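Local coordinates for fimbrin (Schizosaccharomyces pombe, PDB 1RT8), which binds and crosslinks actin filaments, associating with actin structures that establish cell polarity, and plays roles in cytokinesis, mating and spore formation, at residues R14-K19 with I37-T41; L310-L314 with A348-C352; W387-R391 with R501-H505; I451-V456 with I480-L484. The contacts are given in a common frame with arbitrary orientation. Residues are numbered along the deposited sequence.

How the contacts relate
A protein built from repeated domains can be read as contacts that shape each repeat and contacts that join repeats, and the four here sample both. Contact 1 lies within the first calponin-homology (CH) domain, contact 2 within the third and contact 4 within the fourth, while contact 3 joins the third to the fourth. In space, contact 3 is about 22 Å from contacts 2 and 4, centre to centre, with nearest atoms about 8 Å apart; in sequence, contact 4 falls between the segments of contact 3. Contact 1, in the first actin-binding region, is about 47 Å from contact 2, centre to centre, but about 34 Å from contact 4, whose surroundings include helix 82-99 of the first CH domain.

Contact 1. Residues R14-K19 with I37-T41; sequences RREFIK and INTET
How a helix gathers in the loop that follows it is illustrated by 14-19, an interior part of helix 11-25, with 37-41, a piece of irregular chain leading to helix 43-47. The loop is extended at Ile37 and Asn38, then bends at Thr39 (phi/psi -92/9) and Glu40 (-129/28). Arg15 and Thr39 set the register, their CA atoms 4.8 Å apart, and 372 Å² is buried in all. Arg14, with chi1 and chi2 both t and chi3 p, swings its guanidinium over to the loop, where NH1 gives a weak hydrogen bond to Thr39 O at 2.8 Å, the acceptor lying at the edge of the group. Arg15 (t, t, m) forms a salt bridge from NE to Glu40 OE2 at 2.7 Å, and its CG rests 3.7 Å from Thr39 CB. The same carboxylate is steadied within the loop by Thr39 OG1, which donates to Glu40 OE2 at 3.1 Å. All this belongs to the first CH domain, an all-helical fold; on another side of the same helix Phe17 packs on helix 117-131. Ile18 points at the loop, its CG2 4.0 Å from Ile37 CB and 4.1 Å from Thr39 CG2, and both isoleucines also touch Phe44 of helix 43-47. Lys19 contributes its aliphatic part, CG lying 3.7 Å from Thr39 CG2.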
# COMPACT_ATOMS: atom_id res chain seq x y z
N ARG A 14 13.60 14.80 -8.22
CA ARG A 14 13.39 14.37 -9.60
C ARG A 14 14.61 13.64 -10.13
O ARG A 14 14.49 12.55 -10.69
CB ARG A 14 13.08 15.58 -10.49
CG ARG A 14 12.93 15.23 -11.97
CD ARG A 14 12.40 16.41 -12.75
NE ARG A 14 13.19 17.62 -12.51
CZ ARG A 14 14.47 17.76 -12.86
NH1 ARG A 14 15.10 16.77 -13.48
NH2 ARG A 14 15.11 18.89 -12.59
N ARG A 15 15.78 14.23 -9.95
CA ARG A 15 17.02 13.62 -10.43
C ARG A 15 17.25 12.25 -9.82
O ARG A 15 17.39 11.25 -10.53
CB ARG A 15 18.22 14.51 -10.13
CG ARG A 15 19.54 13.93 -10.64
CD ARG A 15 20.77 14.74 -10.22
NE ARG A 15 20.81 16.08 -10.82
CZ ARG A 15 20.16 17.13 -10.35
NH1 ARG A 15 19.39 17.02 -9.27
NH2 ARG A 15 20.27 18.31 -10.96
N GLU A 16 17.29 12.20 -8.49
CA GLU A 16 17.53 10.95 -7.78
C GLU A 16 16.47 9.89 -8.06
O GLU A 16 16.81 8.73 -8.28
CB GLU A 16 17.65 11.21 -6.27
CG GLU A 16 18.75 12.20 -5.88
CD GLU A 16 20.09 11.88 -6.55
OE1 GLU A 16 20.47 10.70 -6.61
OE2 GLU A 16 20.76 12.83 -7.01
N PHE A 17 15.19 10.27 -8.06
CA PHE A 17 14.13 9.30 -8.33
C PHE A 17 14.32 8.68 -9.71
O PHE A 17 14.20 7.47 -9.88
CB PHE A 17 12.75 9.96 -8.23
CG PHE A 17 12.35 10.35 -6.83
CD1 PHE A 17 11.26 11.18 -6.62
CD2 PHE A 17 13.07 9.89 -5.73
CE1 PHE A 17 10.89 11.55 -5.33
CE2 PHE A 17 12.70 10.25 -4.44
CZ PHE A 17 11.61 11.08 -4.24
N ILE A 18 14.61 9.52 -10.70
CA ILE A 18 14.82 9.01 -12.05
C ILE A 18 16.03 8.09 -12.09
O ILE A 18 16.02 7.07 -12.78
CB ILE A 18 15.04 10.16 -13.05
CG1 ILE A 18 13.76 11.00 -13.15
CG2 ILE A 18 15.42 9.59 -14.41
CD1 ILE A 18 13.92 12.29 -13.94
N LYS A 19 17.08 8.43 -11.34
CA LYS A 19 18.27 7.60 -11.30
C LYS A 19 17.92 6.23 -10.72
O LYS A 19 18.33 5.19 -11.24
CB LYS A 19 19.37 8.26 -10.47
CG LYS A 19 19.91 9.54 -11.09
CD LYS A 19 21.08 10.11 -10.28
CE LYS A 19 22.27 9.15 -10.24
NZ LYS A 19 23.47 9.78 -9.62
N ILE A 37 17.04 7.23 -18.86
CA ILE A 37 16.26 8.46 -18.96
C ILE A 37 17.04 9.64 -18.41
O ILE A 37 17.65 9.54 -17.34
CB ILE A 37 14.92 8.35 -18.19
CG1 ILE A 37 14.09 7.19 -18.75
CG2 ILE A 37 14.14 9.66 -18.29
CD1 ILE A 37 12.79 6.96 -18.03
N ASN A 38 17.02 10.76 -19.12
CA ASN A 38 17.74 11.96 -18.69
C ASN A 38 17.24 12.44 -17.34
O ASN A 38 16.03 12.49 -17.10
CB ASN A 38 17.58 13.08 -19.72
CG ASN A 38 18.27 14.36 -19.29
OD1 ASN A 38 19.48 14.37 -19.04
ND2 ASN A 38 17.51 15.44 -19.21
N THR A 39 18.17 12.81 -16.47
CA THR A 39 17.82 13.27 -15.13
C THR A 39 17.64 14.79 -15.03
O THR A 39 17.49 15.32 -13.93
CB THR A 39 18.88 12.84 -14.11
OG1 THR A 39 20.11 13.53 -14.37
CG2 THR A 39 19.13 11.34 -14.19
N GLU A 40 17.64 15.48 -16.17
CA GLU A 40 17.49 16.94 -16.16
C GLU A 40 16.40 17.48 -17.08
O GLU A 40 16.50 18.62 -17.54
CB GLU A 40 18.80 17.62 -16.54
CG GLU A 40 20.03 17.23 -15.71
CD GLU A 40 19.84 17.42 -14.21
OE1 GLU A 40 19.27 18.46 -13.78
OE2 GLU A 40 20.27 16.51 -13.46
N THR A 41 15.36 16.69 -17.36
CA THR A 41 14.29 17.16 -18.26
C THR A 41 12.91 16.52 -18.05
O THR A 41 12.77 15.56 -17.30
CB THR A 41 14.69 16.93 -19.74
OG1 THR A 41 15.01 15.55 -19.94
CG2 THR A 41 15.89 17.79 -20.13

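Contact 2. Residues L310-L314 with A348-C352; sequences LRDGL and AVENC
A turn can approach a helix closely where small residues meet, and 310-314 against 348-352 is an example. The first segment holds a type I beta turn from Leu310 to Gly313, closed by Gly313 N to Leu310 O at 3.1 Å, and ends on Leu314, the start of helix 314-323; the second is continuous helix. CA atoms of Asp312 and Ala348 are 4.2 Å apart, those of Gly313 and Cys352 4.7 Å. Gly313 adopts phi/psi 70/-6, and a CB there would stand 2.9 Å from Asn351 CB, a clash. Among hydrogen bonds, Asn351 (chi1 m) donates from ND2 to Asp312 O at 3.0 Å, and the same amide nitrogen also hydrogen-bonds Asn334 O. Asp312, chi1 p, makes an Asx turn, OD1 accepting from Leu314 N at 2.8 Å, just where Gly313 occupies the N-cap position. Close packing completes the contact: Ala348 CB lies 3.7 Å from Asp312 CA, Cys352 SG 3.3 Å from Arg311 O, and Leu314 CD2 3.6 Å from Asn351 ND2. Within the third CH domain the turn thus links helices 306-309 and 314-323 against helix 345-361, while Leu310 reaches helix 379-397 and Cys352 touches helix 371-375.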
# COMPACT_ATOMS: atom_id res chain seq x y z
N LEU A 310 -8.92 0.19 16.68
CA LEU A 310 -10.35 0.53 16.63
C LEU A 310 -11.00 0.51 18.01
O LEU A 310 -12.21 0.75 18.14
CB LEU A 310 -11.12 -0.47 15.75
CG LEU A 310 -10.57 -0.76 14.35
CD1 LEU A 310 -11.58 -1.58 13.54
CD2 LEU A 310 -10.30 0.54 13.65
N ARG A 311 -10.21 0.21 19.03
CA ARG A 311 -10.73 0.13 20.39
C ARG A 311 -11.35 1.39 21.00
O ARG A 311 -12.27 1.28 21.80
CB ARG A 311 -9.66 -0.42 21.33
CG ARG A 311 -9.23 -1.85 21.01
CD ARG A 311 -8.35 -2.39 22.13
NE ARG A 311 -7.81 -3.70 21.81
CZ ARG A 311 -7.18 -4.47 22.70
NH1 ARG A 311 -7.02 -4.05 23.94
NH2 ARG A 311 -6.71 -5.67 22.34
N ASP A 312 -10.87 2.58 20.65
CA ASP A 312 -11.47 3.77 21.22
C ASP A 312 -12.61 4.31 20.36
O ASP A 312 -13.13 5.39 20.62
CB ASP A 312 -10.42 4.87 21.46
CG ASP A 312 -9.86 5.45 20.18
OD1 ASP A 312 -10.55 5.38 19.13
OD2 ASP A 312 -8.74 5.98 20.21
N GLY A 313 -12.98 3.55 19.33
CA GLY A 313 -14.08 3.90 18.46
C GLY A 313 -13.97 5.07 17.50
O GLY A 313 -14.87 5.28 16.68
N LEU A 314 -12.88 5.82 17.58
CA LEU A 314 -12.70 6.98 16.73
C LEU A 314 -12.56 6.66 15.25
O LEU A 314 -13.12 7.36 14.40
CB LEU A 314 -11.49 7.79 17.21
CG LEU A 314 -11.68 8.41 18.60
CD1 LEU A 314 -10.45 9.25 18.97
CD2 LEU A 314 -12.92 9.29 18.58
N ALA A 348 -14.07 5.10 25.85
CA ALA A 348 -13.94 4.33 24.62
C ALA A 348 -15.21 3.50 24.41
O ALA A 348 -15.66 3.32 23.28
CB ALA A 348 -12.70 3.43 24.69
N VAL A 349 -15.77 2.99 25.50
CA VAL A 349 -16.98 2.18 25.43
C VAL A 349 -18.15 3.03 24.96
O VAL A 349 -19.00 2.55 24.20
CB VAL A 349 -17.33 1.55 26.80
CG1 VAL A 349 -18.76 1.00 26.79
CG2 VAL A 349 -16.35 0.42 27.10
N GLU A 350 -18.21 4.29 25.39
CA GLU A 350 -19.28 5.17 24.95
C GLU A 350 -19.12 5.37 23.44
O GLU A 350 -20.08 5.26 22.68
CB GLU A 350 -19.21 6.51 25.68
CG GLU A 350 -19.54 6.38 27.17
CD GLU A 350 -19.43 7.69 27.93
OE1 GLU A 350 -18.84 8.65 27.39
OE2 GLU A 350 -19.94 7.74 29.08
N ASN A 351 -17.89 5.64 23.01
CA ASN A 351 -17.61 5.83 21.59
C ASN A 351 -17.98 4.59 20.79
O ASN A 351 -18.58 4.69 19.73
CB ASN A 351 -16.12 6.15 21.36
CG ASN A 351 -15.78 7.60 21.66
OD1 ASN A 351 -16.67 8.41 21.97
ND2 ASN A 351 -14.50 7.94 21.56
N CYS A 352 -17.64 3.41 21.31
CA CYS A 352 -17.96 2.19 20.60
C CYS A 352 -19.45 1.84 20.65
O CYS A 352 -19.98 1.29 19.68
CB CYS A 352 -17.11 1.03 21.14
SG CYS A 352 -15.35 1.19 20.71

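Contact 3. Residues W387-R391 with R501-H505; sequences WQMMR and RLVLH
Two domains can meet through a pair of helices, one from each, and here helix 379-397 of the third CH domain runs beside helix 500-511 of the fourth. Segments 387-391 and 501-505 are nearly parallel, N-to-C directions 22° apart (signed crossing +22°) and axes 11.5 Å apart at closest. The register pairs Trp387 with Arg501 (CA-CA 7.9 Å) and Arg391 with His505 (7.8 Å). Arg501, chi1 m and otherwise extended, lays its guanidinium flat on the Trp387 indole (chi1 169°, t; chi2 -120°): group centres lie 4.4 Å apart with planes at 13°, and Arg501 NE is 3.6 Å from Trp387 CD1. Its CD sits over the five-membered ring, 3.8 Å from the centroid, a CH-pi contact, whereas CZ is 4.4 Å from that centroid, off-centre, in a cation-pi contact. Arg501 O is 3.5 Å from Trp387 CH2. One turn on, Leu504 (t, t) meets the indole edge, CD2 3.9 Å from Trp387 CH2, and places CD1 3.9 Å from Arg391 NE. His505, chi1 t, brings CD2 within 3.7 Å of Met390 SD, an oblique sulfur-aromatic contact. Beyond the pair, Trp387 packs on Phe290. No hydrogen bond crosses the two segments, which meet by stacking, cation-pi and apolar contacts; Arg391 adds polar links between the domains, hydrogen-bonding Leu408 O and forming a salt bridge with Asp410.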
# COMPACT_ATOMS: atom_id res chain seq x y z
N TRP A 387 -16.92 -5.80 8.80
CA TRP A 387 -17.48 -6.50 7.64
C TRP A 387 -18.87 -5.97 7.32
O TRP A 387 -19.18 -5.71 6.16
CB TRP A 387 -17.56 -8.01 7.89
CG TRP A 387 -18.36 -8.72 6.84
CD1 TRP A 387 -19.49 -9.46 7.03
CD2 TRP A 387 -18.11 -8.73 5.42
NE1 TRP A 387 -19.97 -9.93 5.83
CE2 TRP A 387 -19.14 -9.49 4.82
CE3 TRP A 387 -17.12 -8.17 4.61
CZ2 TRP A 387 -19.20 -9.71 3.44
CZ3 TRP A 387 -17.19 -8.39 3.22
CH2 TRP A 387 -18.22 -9.15 2.66
N GLN A 388 -19.72 -5.82 8.33
CA GLN A 388 -21.07 -5.31 8.09
C GLN A 388 -21.00 -3.94 7.43
O GLN A 388 -21.81 -3.62 6.56
CB GLN A 388 -21.85 -5.21 9.39
CG GLN A 388 -22.26 -6.55 9.93
CD GLN A 388 -23.26 -7.24 9.04
OE1 GLN A 388 -23.17 -8.45 8.81
NE2 GLN A 388 -24.24 -6.49 8.53
N MET A 389 -20.03 -3.13 7.84
CA MET A 389 -19.86 -1.80 7.26
C MET A 389 -19.46 -1.93 5.79
O MET A 389 -20.02 -1.26 4.92
CB MET A 389 -18.79 -1.01 8.02
CG MET A 389 -18.74 0.46 7.65
SD MET A 389 -17.37 1.35 8.42
CE MET A 389 -18.16 2.05 9.86
N MET A 390 -18.49 -2.80 5.51
CA MET A 390 -18.06 -3.01 4.13
C MET A 390 -19.19 -3.60 3.30
O MET A 390 -19.43 -3.17 2.18
CB MET A 390 -16.86 -3.96 4.07
CG MET A 390 -16.52 -4.45 2.66
SD MET A 390 -15.01 -5.47 2.55
CE MET A 390 -13.75 -4.22 2.61
N ARG A 391 -19.89 -4.58 3.86
CA ARG A 391 -20.97 -5.24 3.15
C ARG A 391 -22.13 -4.31 2.80
O ARG A 391 -22.66 -4.37 1.68
CB ARG A 391 -21.50 -6.42 3.97
CG ARG A 391 -22.60 -7.20 3.28
CD ARG A 391 -22.10 -7.85 1.99
NE ARG A 391 -23.15 -8.58 1.29
CZ ARG A 391 -24.10 -8.01 0.54
NH1 ARG A 391 -24.13 -6.70 0.37
NH2 ARG A 391 -25.01 -8.78 -0.07
N ARG A 501 -15.84 -13.94 2.63
CA ARG A 501 -16.05 -12.50 2.66
C ARG A 501 -15.15 -11.77 1.67
O ARG A 501 -15.54 -10.75 1.09
CB ARG A 501 -15.80 -11.94 4.05
CG ARG A 501 -16.75 -12.47 5.10
CD ARG A 501 -16.34 -11.93 6.44
NE ARG A 501 -17.32 -12.24 7.46
CZ ARG A 501 -17.11 -12.08 8.76
NH1 ARG A 501 -15.96 -11.60 9.20
NH2 ARG A 501 -18.08 -12.37 9.62
N LEU A 502 -13.94 -12.28 1.49
CA LEU A 502 -13.01 -11.63 0.59
C LEU A 502 -13.40 -11.91 -0.85
O LEU A 502 -13.20 -11.07 -1.72
CB LEU A 502 -11.58 -12.07 0.91
CG LEU A 502 -11.20 -11.85 2.38
CD1 LEU A 502 -9.70 -12.13 2.61
CD2 LEU A 502 -11.52 -10.41 2.79
N VAL A 503 -13.96 -13.09 -1.10
CA VAL A 503 -14.40 -13.41 -2.45
C VAL A 503 -15.57 -12.49 -2.79
O VAL A 503 -15.65 -11.96 -3.89
CB VAL A 503 -14.87 -14.88 -2.59
CG1 VAL A 503 -15.61 -15.06 -3.93
CG2 VAL A 503 -13.66 -15.83 -2.53
N LEU A 504 -16.47 -12.29 -1.84
CA LEU A 504 -17.63 -11.43 -2.09
C LEU A 504 -17.20 -9.99 -2.35
O LEU A 504 -17.76 -9.33 -3.23
CB LEU A 504 -18.63 -11.53 -0.92
CG LEU A 504 -20.01 -10.86 -1.13
CD1 LEU A 504 -21.07 -11.48 -0.21
CD2 LEU A 504 -19.88 -9.38 -0.89
N HIS A 505 -16.20 -9.51 -1.61
CA HIS A 505 -15.69 -8.15 -1.82
C HIS A 505 -15.19 -7.99 -3.26
O HIS A 505 -15.45 -6.98 -3.91
CB HIS A 505 -14.53 -7.87 -0.84
CG HIS A 505 -13.69 -6.68 -1.19
ND1 HIS A 505 -12.44 -6.79 -1.77
CD2 HIS A 505 -13.91 -5.35 -1.03
CE1 HIS A 505 -11.93 -5.58 -1.95
NE2 HIS A 505 -12.80 -4.69 -1.51

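Contact 4. Residues I451-V456 with I480-L484; sequences IKSEYV and IARKL
One aromatic side chain can carry much of a loop-to-helix contact, as Tyr455 does where 451-456 meets 480-484 in the fourth CH domain. After helix 442-451 the chain leaves helical geometry at Lys452 (phi/psi -150/95), makes a short 3-10 turn at 453-455, and delivers Tyr455 opposite Ile480, their CA atoms 6.9 Å apart; Lys452 CA and Leu484 CA are 8.7 Å apart. Tyr455 (chi1 m) loses 110 Å² to 480-484. Over one ring face runs the Lys483 side chain, chi1 and chi2 t and chi3 m, with CD 3.6 Å from the ring centroid in a CH-pi contact and NZ 4.3 Å from it in a cation-pi contact. Leu484, covered over 68 Å², sets CD2 3.3 Å from Tyr455 CE2 and 4.2 Å from Lys452 CB, while CD1 lies 4.2 Å from Ile451 CG2. Ile480, with 57 Å² covered, brings CG2 to 3.9 Å from Tyr455 CB and CD1 to 4.1 Å from Val456 CG2. At the phenol end a water donates to Tyr455 OH at 3.1 Å and to Lys483 O at 2.7 Å. The chemistry is therefore mixed: apolar and cation-pi contacts hold the Tyr455 ring, while its hydroxyl and Lys483 O also hydrogen-bond Glu87 and Asn90 respectively, both on helix 82-99 of the first CH domain.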
# COMPACT_ATOMS: atom_id res chain seq x y z
N ILE A 451 -17.72 -10.04 -18.45
CA ILE A 451 -17.81 -8.58 -18.41
C ILE A 451 -17.17 -7.96 -19.65
O ILE A 451 -17.72 -7.04 -20.24
CB ILE A 451 -17.12 -8.03 -17.16
CG1 ILE A 451 -17.84 -8.54 -15.91
CG2 ILE A 451 -17.13 -6.50 -17.15
CD1 ILE A 451 -17.19 -8.10 -14.62
N LYS A 452 -16.01 -8.48 -20.02
CA LYS A 452 -15.27 -8.01 -21.18
C LYS A 452 -14.48 -9.21 -21.72
O LYS A 452 -13.39 -9.50 -21.24
CB LYS A 452 -14.32 -6.89 -20.76
CG LYS A 452 -13.51 -6.30 -21.90
CD LYS A 452 -14.37 -5.48 -22.85
CE LYS A 452 -13.51 -4.87 -23.95
NZ LYS A 452 -14.26 -3.98 -24.87
N SER A 453 -15.05 -9.89 -22.71
CA SER A 453 -14.41 -11.08 -23.26
C SER A 453 -13.00 -10.83 -23.79
O SER A 453 -12.13 -11.66 -23.62
CB SER A 453 -15.27 -11.69 -24.36
OG SER A 453 -15.46 -10.75 -25.41
N GLU A 454 -12.78 -9.67 -24.41
CA GLU A 454 -11.48 -9.35 -24.97
C GLU A 454 -10.35 -9.34 -23.94
O GLU A 454 -9.20 -9.60 -24.28
CB GLU A 454 -11.51 -7.99 -25.67
CG GLU A 454 -12.45 -7.89 -26.88
CD GLU A 454 -13.92 -7.96 -26.49
OE1 GLU A 454 -14.29 -7.48 -25.39
OE2 GLU A 454 -14.73 -8.47 -27.30
N TYR A 455 -10.67 -9.07 -22.68
CA TYR A 455 -9.65 -9.02 -21.65
C TYR A 455 -9.17 -10.36 -21.13
O TYR A 455 -8.13 -10.44 -20.49
CB TYR A 455 -10.15 -8.19 -20.46
CG TYR A 455 -10.12 -6.70 -20.69
CD1 TYR A 455 -9.80 -6.17 -21.94
CD2 TYR A 455 -10.41 -5.82 -19.65
CE1 TYR A 455 -9.75 -4.80 -22.14
CE2 TYR A 455 -10.36 -4.45 -19.85
CZ TYR A 455 -10.04 -3.94 -21.09
OH TYR A 455 -9.99 -2.57 -21.28
N VAL A 456 -9.92 -11.42 -21.41
CA VAL A 456 -9.55 -12.73 -20.92
C VAL A 456 -9.16 -13.68 -22.05
O VAL A 456 -10.02 -14.20 -22.78
CB VAL A 456 -10.69 -13.34 -20.09
CG1 VAL A 456 -10.28 -14.72 -19.58
CG2 VAL A 456 -11.05 -12.40 -18.91
N ILE A 480 -6.63 -7.84 -14.18
CA ILE A 480 -7.59 -7.56 -15.24
C ILE A 480 -8.72 -6.69 -14.67
O ILE A 480 -9.20 -5.76 -15.31
CB ILE A 480 -8.20 -8.86 -15.82
CG1 ILE A 480 -7.15 -9.63 -16.63
CG2 ILE A 480 -9.42 -8.53 -16.68
CD1 ILE A 480 -7.65 -10.95 -17.23
N ALA A 481 -9.13 -7.01 -13.45
CA ALA A 481 -10.19 -6.25 -12.80
C ALA A 481 -9.72 -4.81 -12.60
O ALA A 481 -10.47 -3.86 -12.77
CB ALA A 481 -10.55 -6.91 -11.45
N ARG A 482 -8.44 -4.65 -12.26
CA ARG A 482 -7.91 -3.32 -12.05
C ARG A 482 -7.85 -2.57 -13.37
O ARG A 482 -8.05 -1.35 -13.39
CB ARG A 482 -6.53 -3.39 -11.37
CG ARG A 482 -6.66 -3.71 -9.88
CD ARG A 482 -5.34 -4.00 -9.18
NE ARG A 482 -5.58 -4.23 -7.75
CZ ARG A 482 -4.72 -4.85 -6.94
NH1 ARG A 482 -3.57 -5.30 -7.42
NH2 ARG A 482 -5.04 -5.02 -5.66
N LYS A 483 -7.61 -3.29 -14.46
CA LYS A 483 -7.57 -2.65 -15.78
C LYS A 483 -8.96 -2.11 -16.12
O LYS A 483 -9.11 -1.15 -16.87
CB LYS A 483 -7.13 -3.65 -16.87
CG LYS A 483 -6.96 -2.99 -18.25
CD LYS A 483 -7.07 -3.99 -19.42
CE LYS A 483 -5.90 -4.96 -19.48
NZ LYS A 483 -5.80 -5.62 -20.83
N LEU A 484 -9.99 -2.75 -15.58
CA LEU A 484 -11.37 -2.32 -15.81
C LEU A 484 -11.78 -1.18 -14.86
O LEU A 484 -12.87 -0.60 -14.99
CB LEU A 484 -12.33 -3.49 -15.62
CG LEU A 484 -12.38 -4.59 -16.68
CD1 LEU A 484 -13.14 -5.77 -16.10
CD2 LEU A 484 -13.06 -4.10 -17.95
O HOH W 1 -10.75 -0.66 -18.93